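Uncharacterized protein (PDB 3WZ2) is an archaeal homologue of the proteasome-assembly chaperones, and probably acts as a homo-oligomeric chaperone or activator that engages the proteasome. Local coordinates at residues N19-E24 with K112-A117; N38-E43 with L204-E209; K99-Y104 with G161-E166; D126-W131 with E180-R185; P186-A191 with K213-I218. All blocks are in the same frame, centred on the assembly; numbering follows the deposited sequence.

Contact 1: residues N19-E24 with K112-A117; sequences NAIFIE and KVISLA
Two parallel strands in the middle of the mixed sheet of the PAC2-family domain meet here, with Ile21 beside Lys112, Phe22 beside Val113, Ile23 beside Ile114 and Glu24 beside Ser115. Phe22 and Glu24 use both their N-H and C=O groups toward 112-117: Phe22 N reaches Lys112 O (2.9 Å), Ile114 N returns to Phe22 O (2.8 Å), and Glu24 N and O bind Ile114 O and Leu116 N. On one face Ile21, Ile114 and Leu116 supply branched, apolar surface under helix 188-202; Ile23 CG2 meets Leu116 CD1 at 3.8 Å, and the Ile21 and Ile114 side chains lie side by side, Ile21 CG2 4.2 Å from Ile114 CD1. On the other, Glu24 and Ser115 lie against helix 158-169. Glu24 CG is anti to the backbone N (chi1 168°), the chain bends at chi2, and Ser115 OG donates to the anti lone pair of Glu24 OE1 at 2.7 Å. Ser160 OG also bonds OE1 and Tyr26 N bonds OE2, so both oxygens of this buried carboxylate have hydrogen-bond partners. An alanine at Glu24 would probably leave both serine hydroxyls and Tyr26 N without this shared acceptor. Parallel strands with helices over both faces typify a three-layer alpha/beta/alpha fold.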
# COMPACT_ATOMS: atom_id res chain seq x y z
N ASN B 19 5.20 15.98 -36.58
CA ASN B 19 6.12 15.04 -37.23
C ASN B 19 7.46 14.81 -36.47
O ASN B 19 8.53 14.62 -37.03
CB ASN B 19 6.37 15.44 -38.70
CG ASN B 19 5.04 15.58 -39.51
OD1 ASN B 19 4.07 14.81 -39.36
ND2 ASN B 19 4.98 16.60 -40.31
N ALA B 20 7.34 14.88 -35.17
CA ALA B 20 8.48 14.73 -34.28
C ALA B 20 9.24 13.46 -34.56
O ALA B 20 8.67 12.39 -34.86
CB ALA B 20 7.99 14.75 -32.84
N ILE B 21 10.56 13.56 -34.46
CA ILE B 21 11.40 12.42 -34.20
C ILE B 21 11.70 12.40 -32.72
O ILE B 21 12.36 13.30 -32.20
CB ILE B 21 12.67 12.48 -35.04
CG1 ILE B 21 12.30 12.36 -36.52
CG2 ILE B 21 13.65 11.38 -34.64
CD1 ILE B 21 13.39 12.84 -37.47
N PHE B 22 11.20 11.36 -32.04
CA PHE B 22 11.26 11.28 -30.58
C PHE B 22 12.26 10.25 -30.19
O PHE B 22 12.15 9.09 -30.61
CB PHE B 22 9.90 10.87 -30.04
CG PHE B 22 9.83 10.85 -28.55
CD1 PHE B 22 9.42 11.96 -27.86
CD2 PHE B 22 10.11 9.70 -27.84
CE1 PHE B 22 9.32 11.94 -26.47
CE2 PHE B 22 10.01 9.67 -26.46
CZ PHE B 22 9.61 10.78 -25.78
N ILE B 23 13.23 10.66 -29.40
CA ILE B 23 14.30 9.77 -28.98
C ILE B 23 14.26 9.61 -27.48
O ILE B 23 14.28 10.60 -26.76
CB ILE B 23 15.64 10.36 -29.37
CG1 ILE B 23 15.70 10.48 -30.89
CG2 ILE B 23 16.77 9.48 -28.86
CD1 ILE B 23 16.80 11.41 -31.35
N GLU B 24 14.22 8.37 -26.99
CA GLU B 24 14.08 8.14 -25.57
C GLU B 24 15.32 7.43 -25.03
O GLU B 24 15.74 6.44 -25.60
CB GLU B 24 12.84 7.26 -25.32
CG GLU B 24 12.73 6.70 -23.92
CD GLU B 24 13.43 5.36 -23.72
OE1 GLU B 24 13.17 4.39 -24.48
OE2 GLU B 24 14.15 5.22 -22.72
N LYS B 112 8.98 9.18 -36.17
CA LYS B 112 9.77 8.07 -35.62
C LYS B 112 9.82 8.12 -34.10
O LYS B 112 9.89 9.18 -33.51
CB LYS B 112 11.22 8.11 -36.13
CG LYS B 112 11.37 7.81 -37.59
CD LYS B 112 12.83 7.74 -38.00
CE LYS B 112 13.01 7.92 -39.50
NZ LYS B 112 13.49 6.67 -40.14
N VAL B 113 9.83 6.95 -33.49
CA VAL B 113 10.03 6.78 -32.08
C VAL B 113 11.20 5.85 -31.91
O VAL B 113 11.13 4.69 -32.25
CB VAL B 113 8.76 6.19 -31.43
CG1 VAL B 113 8.86 6.23 -29.93
CG2 VAL B 113 7.53 6.97 -31.89
N ILE B 114 12.28 6.36 -31.33
CA ILE B 114 13.53 5.61 -31.27
C ILE B 114 13.96 5.55 -29.81
O ILE B 114 14.22 6.57 -29.19
CB ILE B 114 14.63 6.32 -32.09
CG1 ILE B 114 14.23 6.44 -33.55
CG2 ILE B 114 15.92 5.53 -32.02
CD1 ILE B 114 15.04 7.44 -34.35
N SER B 115 14.09 4.34 -29.28
CA SER B 115 14.66 4.16 -27.96
C SER B 115 16.12 3.74 -28.04
O SER B 115 16.51 2.98 -28.90
CB SER B 115 13.83 3.10 -27.18
OG SER B 115 12.52 3.57 -26.94
N LEU B 116 16.92 4.29 -27.15
CA LEU B 116 18.31 3.97 -27.02
C LEU B 116 18.50 3.17 -25.75
O LEU B 116 18.12 3.61 -24.67
CB LEU B 116 19.12 5.26 -26.90
CG LEU B 116 18.84 6.28 -27.98
CD1 LEU B 116 19.77 7.45 -27.76
CD2 LEU B 116 19.02 5.68 -29.37
N ALA B 117 19.01 1.96 -25.89
CA ALA B 117 19.08 1.04 -24.76
C ALA B 117 20.41 0.32 -24.75
O ALA B 117 21.17 0.38 -25.73
CB ALA B 117 17.95 0.03 -24.84

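Contact 2: residues N38-E43 with L204-E209; sequences NFLAKE and LNVSVE
This is a small apolar contact between the C-terminal turns of helix 32-43 and the connection from helix 188-202 to helix 209-213, at the periphery of the alpha/beta PAC2 domain. Val206 is its centre, and its beta-branched side chain suits the place because its two methyls divide three helix residues between them. CG1, anti to the backbone N (chi1 -172°), touches Phe39 CE2 at 3.8 Å and Glu43 CB at 3.9 Å; CG2 approaches Leu40 CD2 at 4.1 Å. Phe39, Leu40 and Glu43 lie on one side of the helix, Phe39 and Glu43 being one turn apart. Glu43 contributes its aliphatic part, with CG over one face of the Phe39 ring, offset toward the rim. Phe39 and Val206 slide past each other in opposite directions, CG1 standing oblique to the partly exposed ring, which also packs on Pro210 and Leu211. Farther in, Leu40 and Val208 both pack on helix 188-202, and Asn199 OD1 of that helix accepts from Val206 N. Ser207 OG accepts from Glu209 N at 3.1 Å, a capping bond where the chain turns into helix 209-213. Ser207 O lies at the edge of the Phe39 ring, near its plane and 3.5 Å from Phe39 CZ.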
# COMPACT_ATOMS: atom_id res chain seq x y z
N ASN B 38 21.77 12.13 -23.18
CA ASN B 38 22.37 13.34 -22.58
C ASN B 38 23.45 13.94 -23.45
O ASN B 38 23.45 15.14 -23.71
CB ASN B 38 22.91 13.07 -21.20
CG ASN B 38 21.81 13.11 -20.13
OD1 ASN B 38 21.43 14.19 -19.68
ND2 ASN B 38 21.27 11.94 -19.77
N PHE B 39 24.31 13.09 -23.99
CA PHE B 39 25.30 13.56 -24.93
C PHE B 39 24.65 14.22 -26.13
O PHE B 39 25.02 15.31 -26.51
CB PHE B 39 26.18 12.41 -25.39
CG PHE B 39 27.29 12.85 -26.28
CD1 PHE B 39 28.27 13.71 -25.78
CD2 PHE B 39 27.39 12.42 -27.58
CE1 PHE B 39 29.30 14.12 -26.57
CE2 PHE B 39 28.42 12.84 -28.39
CZ PHE B 39 29.39 13.70 -27.87
N LEU B 40 23.67 13.57 -26.75
CA LEU B 40 23.07 14.18 -27.92
C LEU B 40 22.39 15.49 -27.65
O LEU B 40 22.39 16.36 -28.51
CB LEU B 40 22.05 13.27 -28.57
CG LEU B 40 22.65 12.13 -29.38
CD1 LEU B 40 21.65 11.00 -29.50
CD2 LEU B 40 23.04 12.65 -30.75
N ALA B 41 21.73 15.61 -26.51
CA ALA B 41 20.99 16.82 -26.25
C ALA B 41 21.95 18.00 -26.11
O ALA B 41 21.66 19.09 -26.58
CB ALA B 41 20.19 16.66 -24.98
N LYS B 42 23.08 17.74 -25.47
CA LYS B 42 24.13 18.74 -25.31
C LYS B 42 24.84 19.05 -26.62
O LYS B 42 24.97 20.21 -26.98
CB LYS B 42 25.13 18.28 -24.25
CG LYS B 42 26.34 19.19 -24.10
CD LYS B 42 27.29 18.67 -23.03
CE LYS B 42 26.84 19.16 -21.66
NZ LYS B 42 27.49 18.43 -20.54
N GLU B 43 25.21 18.03 -27.39
CA GLU B 43 25.92 18.26 -28.65
C GLU B 43 25.10 18.94 -29.72
O GLU B 43 25.65 19.66 -30.56
CB GLU B 43 26.45 16.97 -29.25
CG GLU B 43 27.67 16.41 -28.58
CD GLU B 43 28.80 17.42 -28.41
OE1 GLU B 43 29.49 17.70 -29.42
OE2 GLU B 43 29.01 17.92 -27.27
N LEU B 204 22.61 12.99 -38.93
CA LEU B 204 23.15 14.05 -38.13
C LEU B 204 24.65 14.15 -38.29
O LEU B 204 25.28 13.34 -39.00
CB LEU B 204 22.74 13.86 -36.68
CG LEU B 204 21.24 13.80 -36.47
CD1 LEU B 204 20.93 13.49 -35.01
CD2 LEU B 204 20.61 15.11 -36.94
N ASN B 205 25.22 15.21 -37.72
CA ASN B 205 26.65 15.41 -37.81
C ASN B 205 27.26 15.46 -36.43
O ASN B 205 28.01 16.39 -36.14
CB ASN B 205 26.97 16.68 -38.62
CG ASN B 205 26.51 16.57 -40.06
OD1 ASN B 205 25.44 17.04 -40.42
ND2 ASN B 205 27.33 15.92 -40.90
N VAL B 206 26.96 14.47 -35.58
CA VAL B 206 27.56 14.38 -34.26
C VAL B 206 28.76 13.44 -34.16
O VAL B 206 28.66 12.23 -34.33
CB VAL B 206 26.52 14.01 -33.18
CG1 VAL B 206 27.12 14.11 -31.77
CG2 VAL B 206 25.37 14.97 -33.28
N SER B 207 29.89 14.01 -33.77
CA SER B 207 31.06 13.23 -33.45
C SER B 207 30.94 12.66 -32.03
O SER B 207 30.57 13.36 -31.10
CB SER B 207 32.31 14.14 -33.52
OG SER B 207 33.46 13.46 -33.03
N VAL B 208 31.32 11.42 -31.86
CA VAL B 208 31.40 10.83 -30.53
C VAL B 208 32.75 10.98 -29.83
O VAL B 208 32.91 10.49 -28.69
CB VAL B 208 30.99 9.33 -30.50
CG1 VAL B 208 29.57 9.19 -31.00
CG2 VAL B 208 31.95 8.46 -31.29
N GLU B 209 33.71 11.66 -30.46
CA GLU B 209 35.03 11.80 -29.87
C GLU B 209 35.03 12.46 -28.50
O GLU B 209 35.70 11.98 -27.58
CB GLU B 209 36.00 12.50 -30.83
CG GLU B 209 36.38 11.66 -32.05
CD GLU B 209 37.19 10.41 -31.70
OE1 GLU B 209 38.15 10.53 -30.89
OE2 GLU B 209 36.89 9.31 -32.24

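Contact 3: residues K99-Y104 with G161-E166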
# COMPACT_ATOMS: atom_id res chain seq x y z
N LYS B 99 2.40 5.59 -21.63
CA LYS B 99 1.06 5.85 -22.17
C LYS B 99 0.89 7.32 -22.58
O LYS B 99 0.37 7.61 -23.66
CB LYS B 99 -0.04 5.38 -21.18
CG LYS B 99 -0.08 3.86 -20.94
CD LYS B 99 -0.86 3.14 -22.03
CE LYS B 99 -0.43 1.72 -22.05
NZ LYS B 99 -1.32 0.82 -22.83
N GLU B 100 1.28 8.26 -21.72
CA GLU B 100 1.14 9.69 -22.08
C GLU B 100 2.06 10.08 -23.22
O GLU B 100 1.69 10.86 -24.08
CB GLU B 100 1.43 10.60 -20.90
CG GLU B 100 0.44 10.50 -19.76
CD GLU B 100 -1.00 10.84 -20.17
OE1 GLU B 100 -1.23 11.85 -20.87
OE2 GLU B 100 -1.91 10.05 -19.78
N ILE B 101 3.27 9.52 -23.25
CA ILE B 101 4.17 9.79 -24.35
C ILE B 101 3.55 9.31 -25.68
O ILE B 101 3.54 10.03 -26.66
CB ILE B 101 5.52 9.12 -24.12
CG1 ILE B 101 6.28 9.87 -23.03
CG2 ILE B 101 6.31 9.07 -25.41
CD1 ILE B 101 7.56 9.18 -22.57
N VAL B 102 2.99 8.11 -25.68
CA VAL B 102 2.40 7.58 -26.89
C VAL B 102 1.17 8.39 -27.33
O VAL B 102 1.02 8.66 -28.51
CB VAL B 102 2.07 6.10 -26.72
CG1 VAL B 102 1.19 5.60 -27.84
CG2 VAL B 102 3.36 5.31 -26.66
N ASN B 103 0.31 8.78 -26.41
CA ASN B 103 -0.80 9.68 -26.76
C ASN B 103 -0.31 10.97 -27.40
O ASN B 103 -0.89 11.41 -28.37
CB ASN B 103 -1.66 10.05 -25.54
CG ASN B 103 -2.46 8.87 -25.01
OD1 ASN B 103 -2.76 7.93 -25.76
ND2 ASN B 103 -2.83 8.89 -23.71
N TYR B 104 0.77 11.56 -26.86
CA TYR B 104 1.32 12.74 -27.43
C TYR B 104 1.83 12.47 -28.85
O TYR B 104 1.56 13.23 -29.76
CB TYR B 104 2.45 13.28 -26.56
CG TYR B 104 3.24 14.38 -27.20
CD1 TYR B 104 2.92 15.70 -26.99
CD2 TYR B 104 4.32 14.09 -28.01
CE1 TYR B 104 3.66 16.71 -27.61
CE2 TYR B 104 5.05 15.08 -28.63
CZ TYR B 104 4.71 16.39 -28.44
OH TYR B 104 5.46 17.36 -29.06
N GLY B 161 11.45 -1.03 -23.88
CA GLY B 161 10.56 -2.14 -24.28
C GLY B 161 9.10 -1.74 -24.42
O GLY B 161 8.41 -2.15 -25.34
N LYS B 162 8.62 -0.93 -23.49
CA LYS B 162 7.21 -0.56 -23.47
C LYS B 162 6.88 0.34 -24.63
O LYS B 162 5.90 0.14 -25.30
CB LYS B 162 6.81 0.14 -22.16
CG LYS B 162 5.29 0.27 -21.97
CD LYS B 162 4.68 -1.11 -21.73
CE LYS B 162 3.18 -1.18 -21.89
NZ LYS B 162 2.49 -0.48 -20.80
N LEU B 163 7.74 1.32 -24.87
CA LEU B 163 7.53 2.25 -25.98
C LEU B 163 7.57 1.56 -27.30
O LEU B 163 6.76 1.82 -28.18
CB LEU B 163 8.61 3.31 -26.01
CG LEU B 163 8.37 4.78 -26.09
CD1 LEU B 163 7.02 5.09 -25.52
CD2 LEU B 163 9.52 5.59 -25.48
N LEU B 164 8.55 0.69 -27.48
CA LEU B 164 8.63 -0.07 -28.73
C LEU B 164 7.25 -0.65 -29.05
O LEU B 164 6.73 -0.48 -30.15
CB LEU B 164 9.65 -1.19 -28.60
CG LEU B 164 9.77 -2.19 -29.74
CD1 LEU B 164 10.20 -1.48 -31.00
CD2 LEU B 164 10.73 -3.30 -29.36
N TRP B 165 6.66 -1.32 -28.06
CA TRP B 165 5.41 -2.06 -28.27
C TRP B 165 4.25 -1.05 -28.42
O TRP B 165 3.48 -1.12 -29.40
CB TRP B 165 5.16 -3.05 -27.12
CG TRP B 165 3.76 -3.69 -27.17
CD1 TRP B 165 2.70 -3.40 -26.36
CD2 TRP B 165 3.31 -4.67 -28.08
NE1 TRP B 165 1.62 -4.15 -26.71
CE2 TRP B 165 1.96 -4.94 -27.78
CE3 TRP B 165 3.92 -5.36 -29.11
CZ2 TRP B 165 1.21 -5.89 -28.47
CZ3 TRP B 165 3.17 -6.32 -29.82
CH2 TRP B 165 1.83 -6.56 -29.51
N GLU B 166 4.13 -0.11 -27.48
CA GLU B 166 2.95 0.76 -27.45
C GLU B 166 2.91 1.73 -28.61
O GLU B 166 1.85 1.94 -29.22
CB GLU B 166 2.83 1.51 -26.14
CG GLU B 166 2.44 0.62 -24.95
CD GLU B 166 1.05 -0.02 -25.08
OE1 GLU B 166 0.15 0.67 -25.62
OE2 GLU B 166 0.85 -1.23 -24.69
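Lys162 is the first residue of 161-166 to meet helix 99-104, and it does so with its far end. Its chain bends at chi2 and chi4, which brings Lys162 NZ to 3.9 Å from Lys99 CE. The two ammonium nitrogens, Lys99 NZ and Lys162 NZ, are then 4.5 Å apart, a proximity of like charges that would probably be unfavourable without nearby acids; Asn95 OD1 offers Lys162 a weak hydrogen bond.

One residue on, Leu163 turns the contact apolar. Its CD1 methyl lies 3.8 Å from Val102 CG2 and 4.0 Å from Ile101 CG2; the Leu163 side chain crosses Ile101 at about a right angle and slides past Val102 in the opposite direction. A leucine suits this buried place because CD1 meets the facing helix and CD2 the sheet.

Glu166, one turn beyond Lys162, closes the contact. Its CB packs on Val102 CG2 at 3.9 Å, the methyl that Leu163 also touches. CG is anti to the carbonyl carbon (chi1 -71°), and after a bend at chi2 the carboxylate meets the end of Lys99. Lys99 NZ to Glu166 OE1 is 3.2 Å, a salt bridge whose hydrogen bond is weak.

Helices 91-107 and 158-169 thus pack side by side on one face of the sheet, over Phe22, Glu24, Val113 and Ser115; the axes of the two short segments approach to 10.1 Å, their directions 38° apart. A second subunit borders the outer, charged half, its Ser61 OG bonding Gly161 O. There Glu166, and more weakly Asp53 of the second subunit, probably offset the charge of Lys99 beside Lys162.

Contact 4: residues D126-W131 with E180-R185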
# COMPACT_ATOMS: atom_id res chain seq x y z
N ASP B 126 36.11 -7.51 -27.13
CA ASP B 126 36.99 -6.50 -27.70
C ASP B 126 36.22 -5.50 -28.53
O ASP B 126 36.57 -4.34 -28.52
CB ASP B 126 38.10 -7.17 -28.51
CG ASP B 126 39.01 -8.03 -27.62
OD1 ASP B 126 39.75 -7.41 -26.82
OD2 ASP B 126 38.94 -9.29 -27.66
N THR B 127 35.19 -5.98 -29.22
CA THR B 127 34.30 -5.11 -29.99
C THR B 127 32.86 -5.46 -29.60
O THR B 127 32.28 -6.46 -30.04
CB THR B 127 34.56 -5.27 -31.51
OG1 THR B 127 35.96 -5.07 -31.77
CG2 THR B 127 33.76 -4.24 -32.34
N PHE B 128 32.29 -4.59 -28.79
CA PHE B 128 30.87 -4.58 -28.53
C PHE B 128 30.10 -4.06 -29.74
O PHE B 128 30.44 -3.01 -30.29
CB PHE B 128 30.58 -3.69 -27.31
CG PHE B 128 30.95 -4.32 -26.00
CD1 PHE B 128 30.21 -5.40 -25.49
CD2 PHE B 128 32.03 -3.85 -25.25
CE1 PHE B 128 30.53 -5.98 -24.25
CE2 PHE B 128 32.36 -4.44 -24.04
CZ PHE B 128 31.60 -5.49 -23.54
N GLU B 129 29.04 -4.76 -30.11
CA GLU B 129 28.25 -4.40 -31.28
C GLU B 129 26.95 -3.60 -30.88
O GLU B 129 26.67 -3.35 -29.70
CB GLU B 129 27.87 -5.67 -32.05
CG GLU B 129 29.03 -6.53 -32.57
CD GLU B 129 29.86 -5.95 -33.75
OE1 GLU B 129 29.77 -4.75 -34.09
OE2 GLU B 129 30.67 -6.74 -34.31
N VAL B 130 26.20 -3.18 -31.89
CA VAL B 130 24.88 -2.55 -31.71
C VAL B 130 23.82 -3.31 -32.50
O VAL B 130 23.99 -3.59 -33.66
CB VAL B 130 24.88 -1.09 -32.22
CG1 VAL B 130 23.50 -0.43 -32.05
CG2 VAL B 130 25.94 -0.30 -31.48
N TRP B 131 22.75 -3.69 -31.81
CA TRP B 131 21.63 -4.37 -32.45
C TRP B 131 20.48 -3.41 -32.61
O TRP B 131 20.43 -2.37 -32.00
CB TRP B 131 21.19 -5.58 -31.62
CG TRP B 131 22.21 -6.64 -31.43
CD1 TRP B 131 23.26 -6.60 -30.58
CD2 TRP B 131 22.25 -7.94 -32.05
NE1 TRP B 131 23.96 -7.79 -30.63
CE2 TRP B 131 23.36 -8.63 -31.52
CE3 TRP B 131 21.43 -8.59 -32.96
CZ2 TRP B 131 23.70 -9.93 -31.92
CZ3 TRP B 131 21.76 -9.90 -33.36
CH2 TRP B 131 22.89 -10.55 -32.84
N GLU B 180 25.36 -3.41 -27.09
CA GLU B 180 26.00 -4.43 -26.26
C GLU B 180 26.92 -3.80 -25.24
O GLU B 180 27.63 -2.81 -25.51
CB GLU B 180 26.81 -5.43 -27.08
CG GLU B 180 25.98 -6.31 -27.98
CD GLU B 180 26.82 -7.33 -28.75
OE1 GLU B 180 28.05 -7.10 -28.85
OE2 GLU B 180 26.28 -8.35 -29.23
N THR B 181 26.87 -4.34 -24.04
CA THR B 181 27.65 -3.81 -22.91
C THR B 181 27.83 -4.94 -21.89
O THR B 181 27.17 -5.99 -21.97
CB THR B 181 26.97 -2.56 -22.31
OG1 THR B 181 27.83 -1.96 -21.31
CG2 THR B 181 25.63 -2.88 -21.68
N PHE B 182 28.71 -4.72 -20.93
CA PHE B 182 29.00 -5.71 -19.89
C PHE B 182 27.70 -6.14 -19.22
O PHE B 182 27.38 -7.32 -19.13
CB PHE B 182 29.93 -5.13 -18.83
CG PHE B 182 31.20 -4.56 -19.39
CD1 PHE B 182 31.29 -3.21 -19.79
CD2 PHE B 182 32.33 -5.36 -19.51
CE1 PHE B 182 32.48 -2.68 -20.29
CE2 PHE B 182 33.51 -4.84 -20.01
CZ PHE B 182 33.59 -3.50 -20.40
N GLY B 183 26.97 -5.16 -18.73
CA GLY B 183 25.73 -5.42 -18.01
C GLY B 183 25.69 -4.88 -16.60
O GLY B 183 24.64 -4.87 -15.97
N ASP B 184 26.81 -4.40 -16.10
CA ASP B 184 26.90 -4.12 -14.67
C ASP B 184 27.81 -2.97 -14.36
O ASP B 184 28.29 -2.82 -13.24
CB ASP B 184 27.22 -5.41 -13.89
CG ASP B 184 28.38 -6.24 -14.45
OD1 ASP B 184 28.58 -7.34 -13.91
OD2 ASP B 184 29.06 -5.81 -15.40
N ARG B 185 27.96 -2.09 -15.33
CA ARG B 185 28.65 -0.84 -15.09
C ARG B 185 28.19 0.22 -16.08
O ARG B 185 27.76 -0.11 -17.18
CB ARG B 185 30.19 -1.03 -15.13
CG ARG B 185 30.81 -1.31 -16.51
CD ARG B 185 32.14 -2.12 -16.53
NE ARG B 185 32.68 -2.52 -15.21
CZ ARG B 185 33.49 -1.80 -14.43
NH1 ARG B 185 33.94 -0.62 -14.79
NH2 ARG B 185 33.89 -2.31 -13.26
O HOH W 1 27.77 -1.52 -27.99
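Glu180 reaches from strand 174-181 across the loop entering strand 130-134, its antiparallel neighbour in the sheet, and each part of its side chain finds a partner there. CB lies 3.3 Å from Glu129 O and 3.8 Å from Phe128 CD1. With CG anti to the carbonyl carbon (chi1 -67°), CG comes to the edge of the Trp131 indole, in its plane. Beyond CG the chain is extended, and the carboxylate divides its oxygens between two donors. OE1 accepts from Glu129 N at 2.8 Å, and OE2 from Trp131 NE1 at 2.8 Å with a nearly straight N-H (177°); both donors stand above the carboxylate plane, while OE2 lies in the indole plane. Lys125 adds a salt bridge to OE1. An alanine at Glu180 would probably leave Glu129 N, the indole N-H and Lys125 without their acceptor.

The backbone completes the join: Glu180 N bonds Glu129 O, and water 1 donates to both Glu129 O and Glu180 O. An aromatic ring suits position 128 because its face can take Thr181 CA, a CH-pi contact, while its edge meets the face of Phe182, a T-shaped pair with centroids 5.1 Å apart and planes at 65°. Arg185 CD lies over the opposite face of Phe182. With a lysine and two N-H groups around it, the buried carboxylate is likely to remain ionised and to tie the loop before strand 130-134 to its neighbouring strand.

Contact 5: residues P186-A191 with K213-I218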
# COMPACT_ATOMS: atom_id res chain seq x y z
N PRO B 186 28.34 1.50 -15.72
CA PRO B 186 28.15 2.52 -16.74
C PRO B 186 29.08 2.34 -17.91
O PRO B 186 30.28 2.08 -17.72
CB PRO B 186 28.46 3.84 -16.01
CG PRO B 186 28.57 3.50 -14.57
CD PRO B 186 28.98 2.05 -14.51
N ASP B 187 28.55 2.49 -19.12
CA ASP B 187 29.33 2.20 -20.34
C ASP B 187 29.20 3.30 -21.38
O ASP B 187 28.40 3.21 -22.32
CB ASP B 187 28.96 0.83 -20.91
CG ASP B 187 29.96 0.34 -21.96
OD1 ASP B 187 30.81 1.17 -22.41
OD2 ASP B 187 29.88 -0.87 -22.30
N PRO B 188 30.00 4.34 -21.24
CA PRO B 188 29.95 5.40 -22.24
C PRO B 188 30.43 4.98 -23.63
O PRO B 188 30.08 5.63 -24.63
CB PRO B 188 30.86 6.50 -21.67
CG PRO B 188 31.59 5.88 -20.55
CD PRO B 188 30.85 4.67 -20.10
N ARG B 189 31.21 3.91 -23.71
CA ARG B 189 31.68 3.44 -25.01
C ARG B 189 30.60 2.75 -25.80
O ARG B 189 30.49 2.99 -26.98
CB ARG B 189 32.86 2.50 -24.85
CG ARG B 189 34.07 3.28 -24.38
CD ARG B 189 35.27 2.42 -24.10
NE ARG B 189 35.95 3.07 -23.00
CZ ARG B 189 36.84 4.05 -23.11
NH1 ARG B 189 37.23 4.50 -24.30
NH2 ARG B 189 37.36 4.55 -22.00
N ALA B 190 29.78 1.97 -25.12
CA ALA B 190 28.56 1.47 -25.71
C ALA B 190 27.61 2.59 -26.10
O ALA B 190 27.06 2.58 -27.19
CB ALA B 190 27.86 0.49 -24.77
N ALA B 191 27.51 3.62 -25.26
CA ALA B 191 26.71 4.78 -25.62
C ALA B 191 27.20 5.41 -26.91
O ALA B 191 26.42 5.78 -27.79
CB ALA B 191 26.69 5.80 -24.50
N LYS B 213 36.46 10.67 -25.13
CA LYS B 213 37.48 11.45 -24.43
C LYS B 213 37.19 11.53 -22.93
O LYS B 213 38.10 11.42 -22.08
CB LYS B 213 37.59 12.87 -25.05
CG LYS B 213 37.94 13.97 -24.05
CD LYS B 213 38.60 15.19 -24.71
CE LYS B 213 39.93 15.52 -24.03
NZ LYS B 213 40.57 16.74 -24.59
N GLU B 214 35.91 11.63 -22.59
CA GLU B 214 35.53 11.72 -21.20
C GLU B 214 34.98 10.41 -20.64
O GLU B 214 34.42 10.40 -19.55
CB GLU B 214 34.48 12.78 -21.02
CG GLU B 214 34.89 14.15 -21.51
CD GLU B 214 33.71 15.17 -21.44
OE1 GLU B 214 32.74 14.97 -20.64
OE2 GLU B 214 33.73 16.16 -22.23
N ALA B 215 35.23 9.30 -21.31
CA ALA B 215 34.69 8.01 -20.88
C ALA B 215 35.02 7.68 -19.42
O ALA B 215 34.11 7.28 -18.65
CB ALA B 215 35.18 6.88 -21.78
N GLU B 216 36.30 7.78 -19.06
CA GLU B 216 36.75 7.41 -17.70
C GLU B 216 36.04 8.26 -16.67
O GLU B 216 35.52 7.74 -15.68
CB GLU B 216 38.29 7.52 -17.54
CG GLU B 216 38.79 7.99 -16.16
CD GLU B 216 40.31 8.17 -16.08
OE1 GLU B 216 41.02 7.98 -17.10
OE2 GLU B 216 40.79 8.52 -14.98
N MET B 217 35.99 9.56 -16.92
CA MET B 217 35.36 10.49 -16.01
C MET B 217 33.85 10.20 -15.87
O MET B 217 33.31 10.18 -14.75
CB MET B 217 35.59 11.92 -16.51
CG MET B 217 34.73 12.98 -15.88
SD MET B 217 35.03 14.60 -16.68
CE MET B 217 33.62 14.98 -17.74
N ILE B 218 33.17 9.97 -17.00
CA ILE B 218 31.75 9.67 -16.98
C ILE B 218 31.47 8.39 -16.22
O ILE B 218 30.53 8.31 -15.42
CB ILE B 218 31.19 9.57 -18.41
CG1 ILE B 218 31.15 10.95 -19.07
CG2 ILE B 218 29.78 8.98 -18.40
CD1 ILE B 218 31.22 10.89 -20.58
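Pro188 and Ala215, the first residues of two helices, meet with their CA atoms 5.6 Å apart. Pro188 CG lies 3.9 Å from Ala215 CB and 3.5 Å from Ala215 O, and on the next turn it approaches Ile218 CG2 at 4.2 Å. Alanine suits this close approach because its side chain is a single methyl, and that methyl has a second neighbour: Ala215 CB sits over one face of the Arg189 guanidinium, offset toward the rim, with Arg189 NH2 3.2 Å from Ala215 CB. Arg189 also packs on Leu212.

Behind these atoms, Asp187 starts helix 188-202. As N-cap it accepts from Ala190 N through OD1 at 3.0 Å, a bond that meets the oxygen from above the carboxylate plane, and more weakly from Arg189 N. Its OD2 is probably hydrogen-bonded to Thr181 OG1. Proline suits the first helical turn, where it has no amide hydrogen to offer and needs none. Within 213-218, Ile218 N bonds Glu214 O, part of the helix start, and Ile218 packs on Leu211. The chemistry is thus apolar at close range: toward 213-218 the arginine offers the face of its guanidinium to a methyl, and the contact joins the start of helix 188-202 to the helical C-terminal region, predicted to be a coiled coil.

Contact 1 lies near the middle of the chain, its centre about 8 Å from the centre of the chain; the others lie farther out, 13 to 16 Å from it. Contact 3 touches contact 1 directly: Glu24 CB meets Leu163 CD2 at 3.7 Å and Phe22 CZ meets Ile101 CG2 at 3.7 Å, so its two helices pack on the sheet. Contacts 2 and 3 lie on opposite sides of the chain centre, their own centres about 25 Å apart. Contacts 4 and 5 adjoin through strand 174-181 and helix 188-202, Glu180 O lying 3.4 Å from Ala190 CB. Contact 2, centred about 13 Å from the centre of contact 5, leads into the same C-terminal helices. Among the five, contact 3 borders a second subunit.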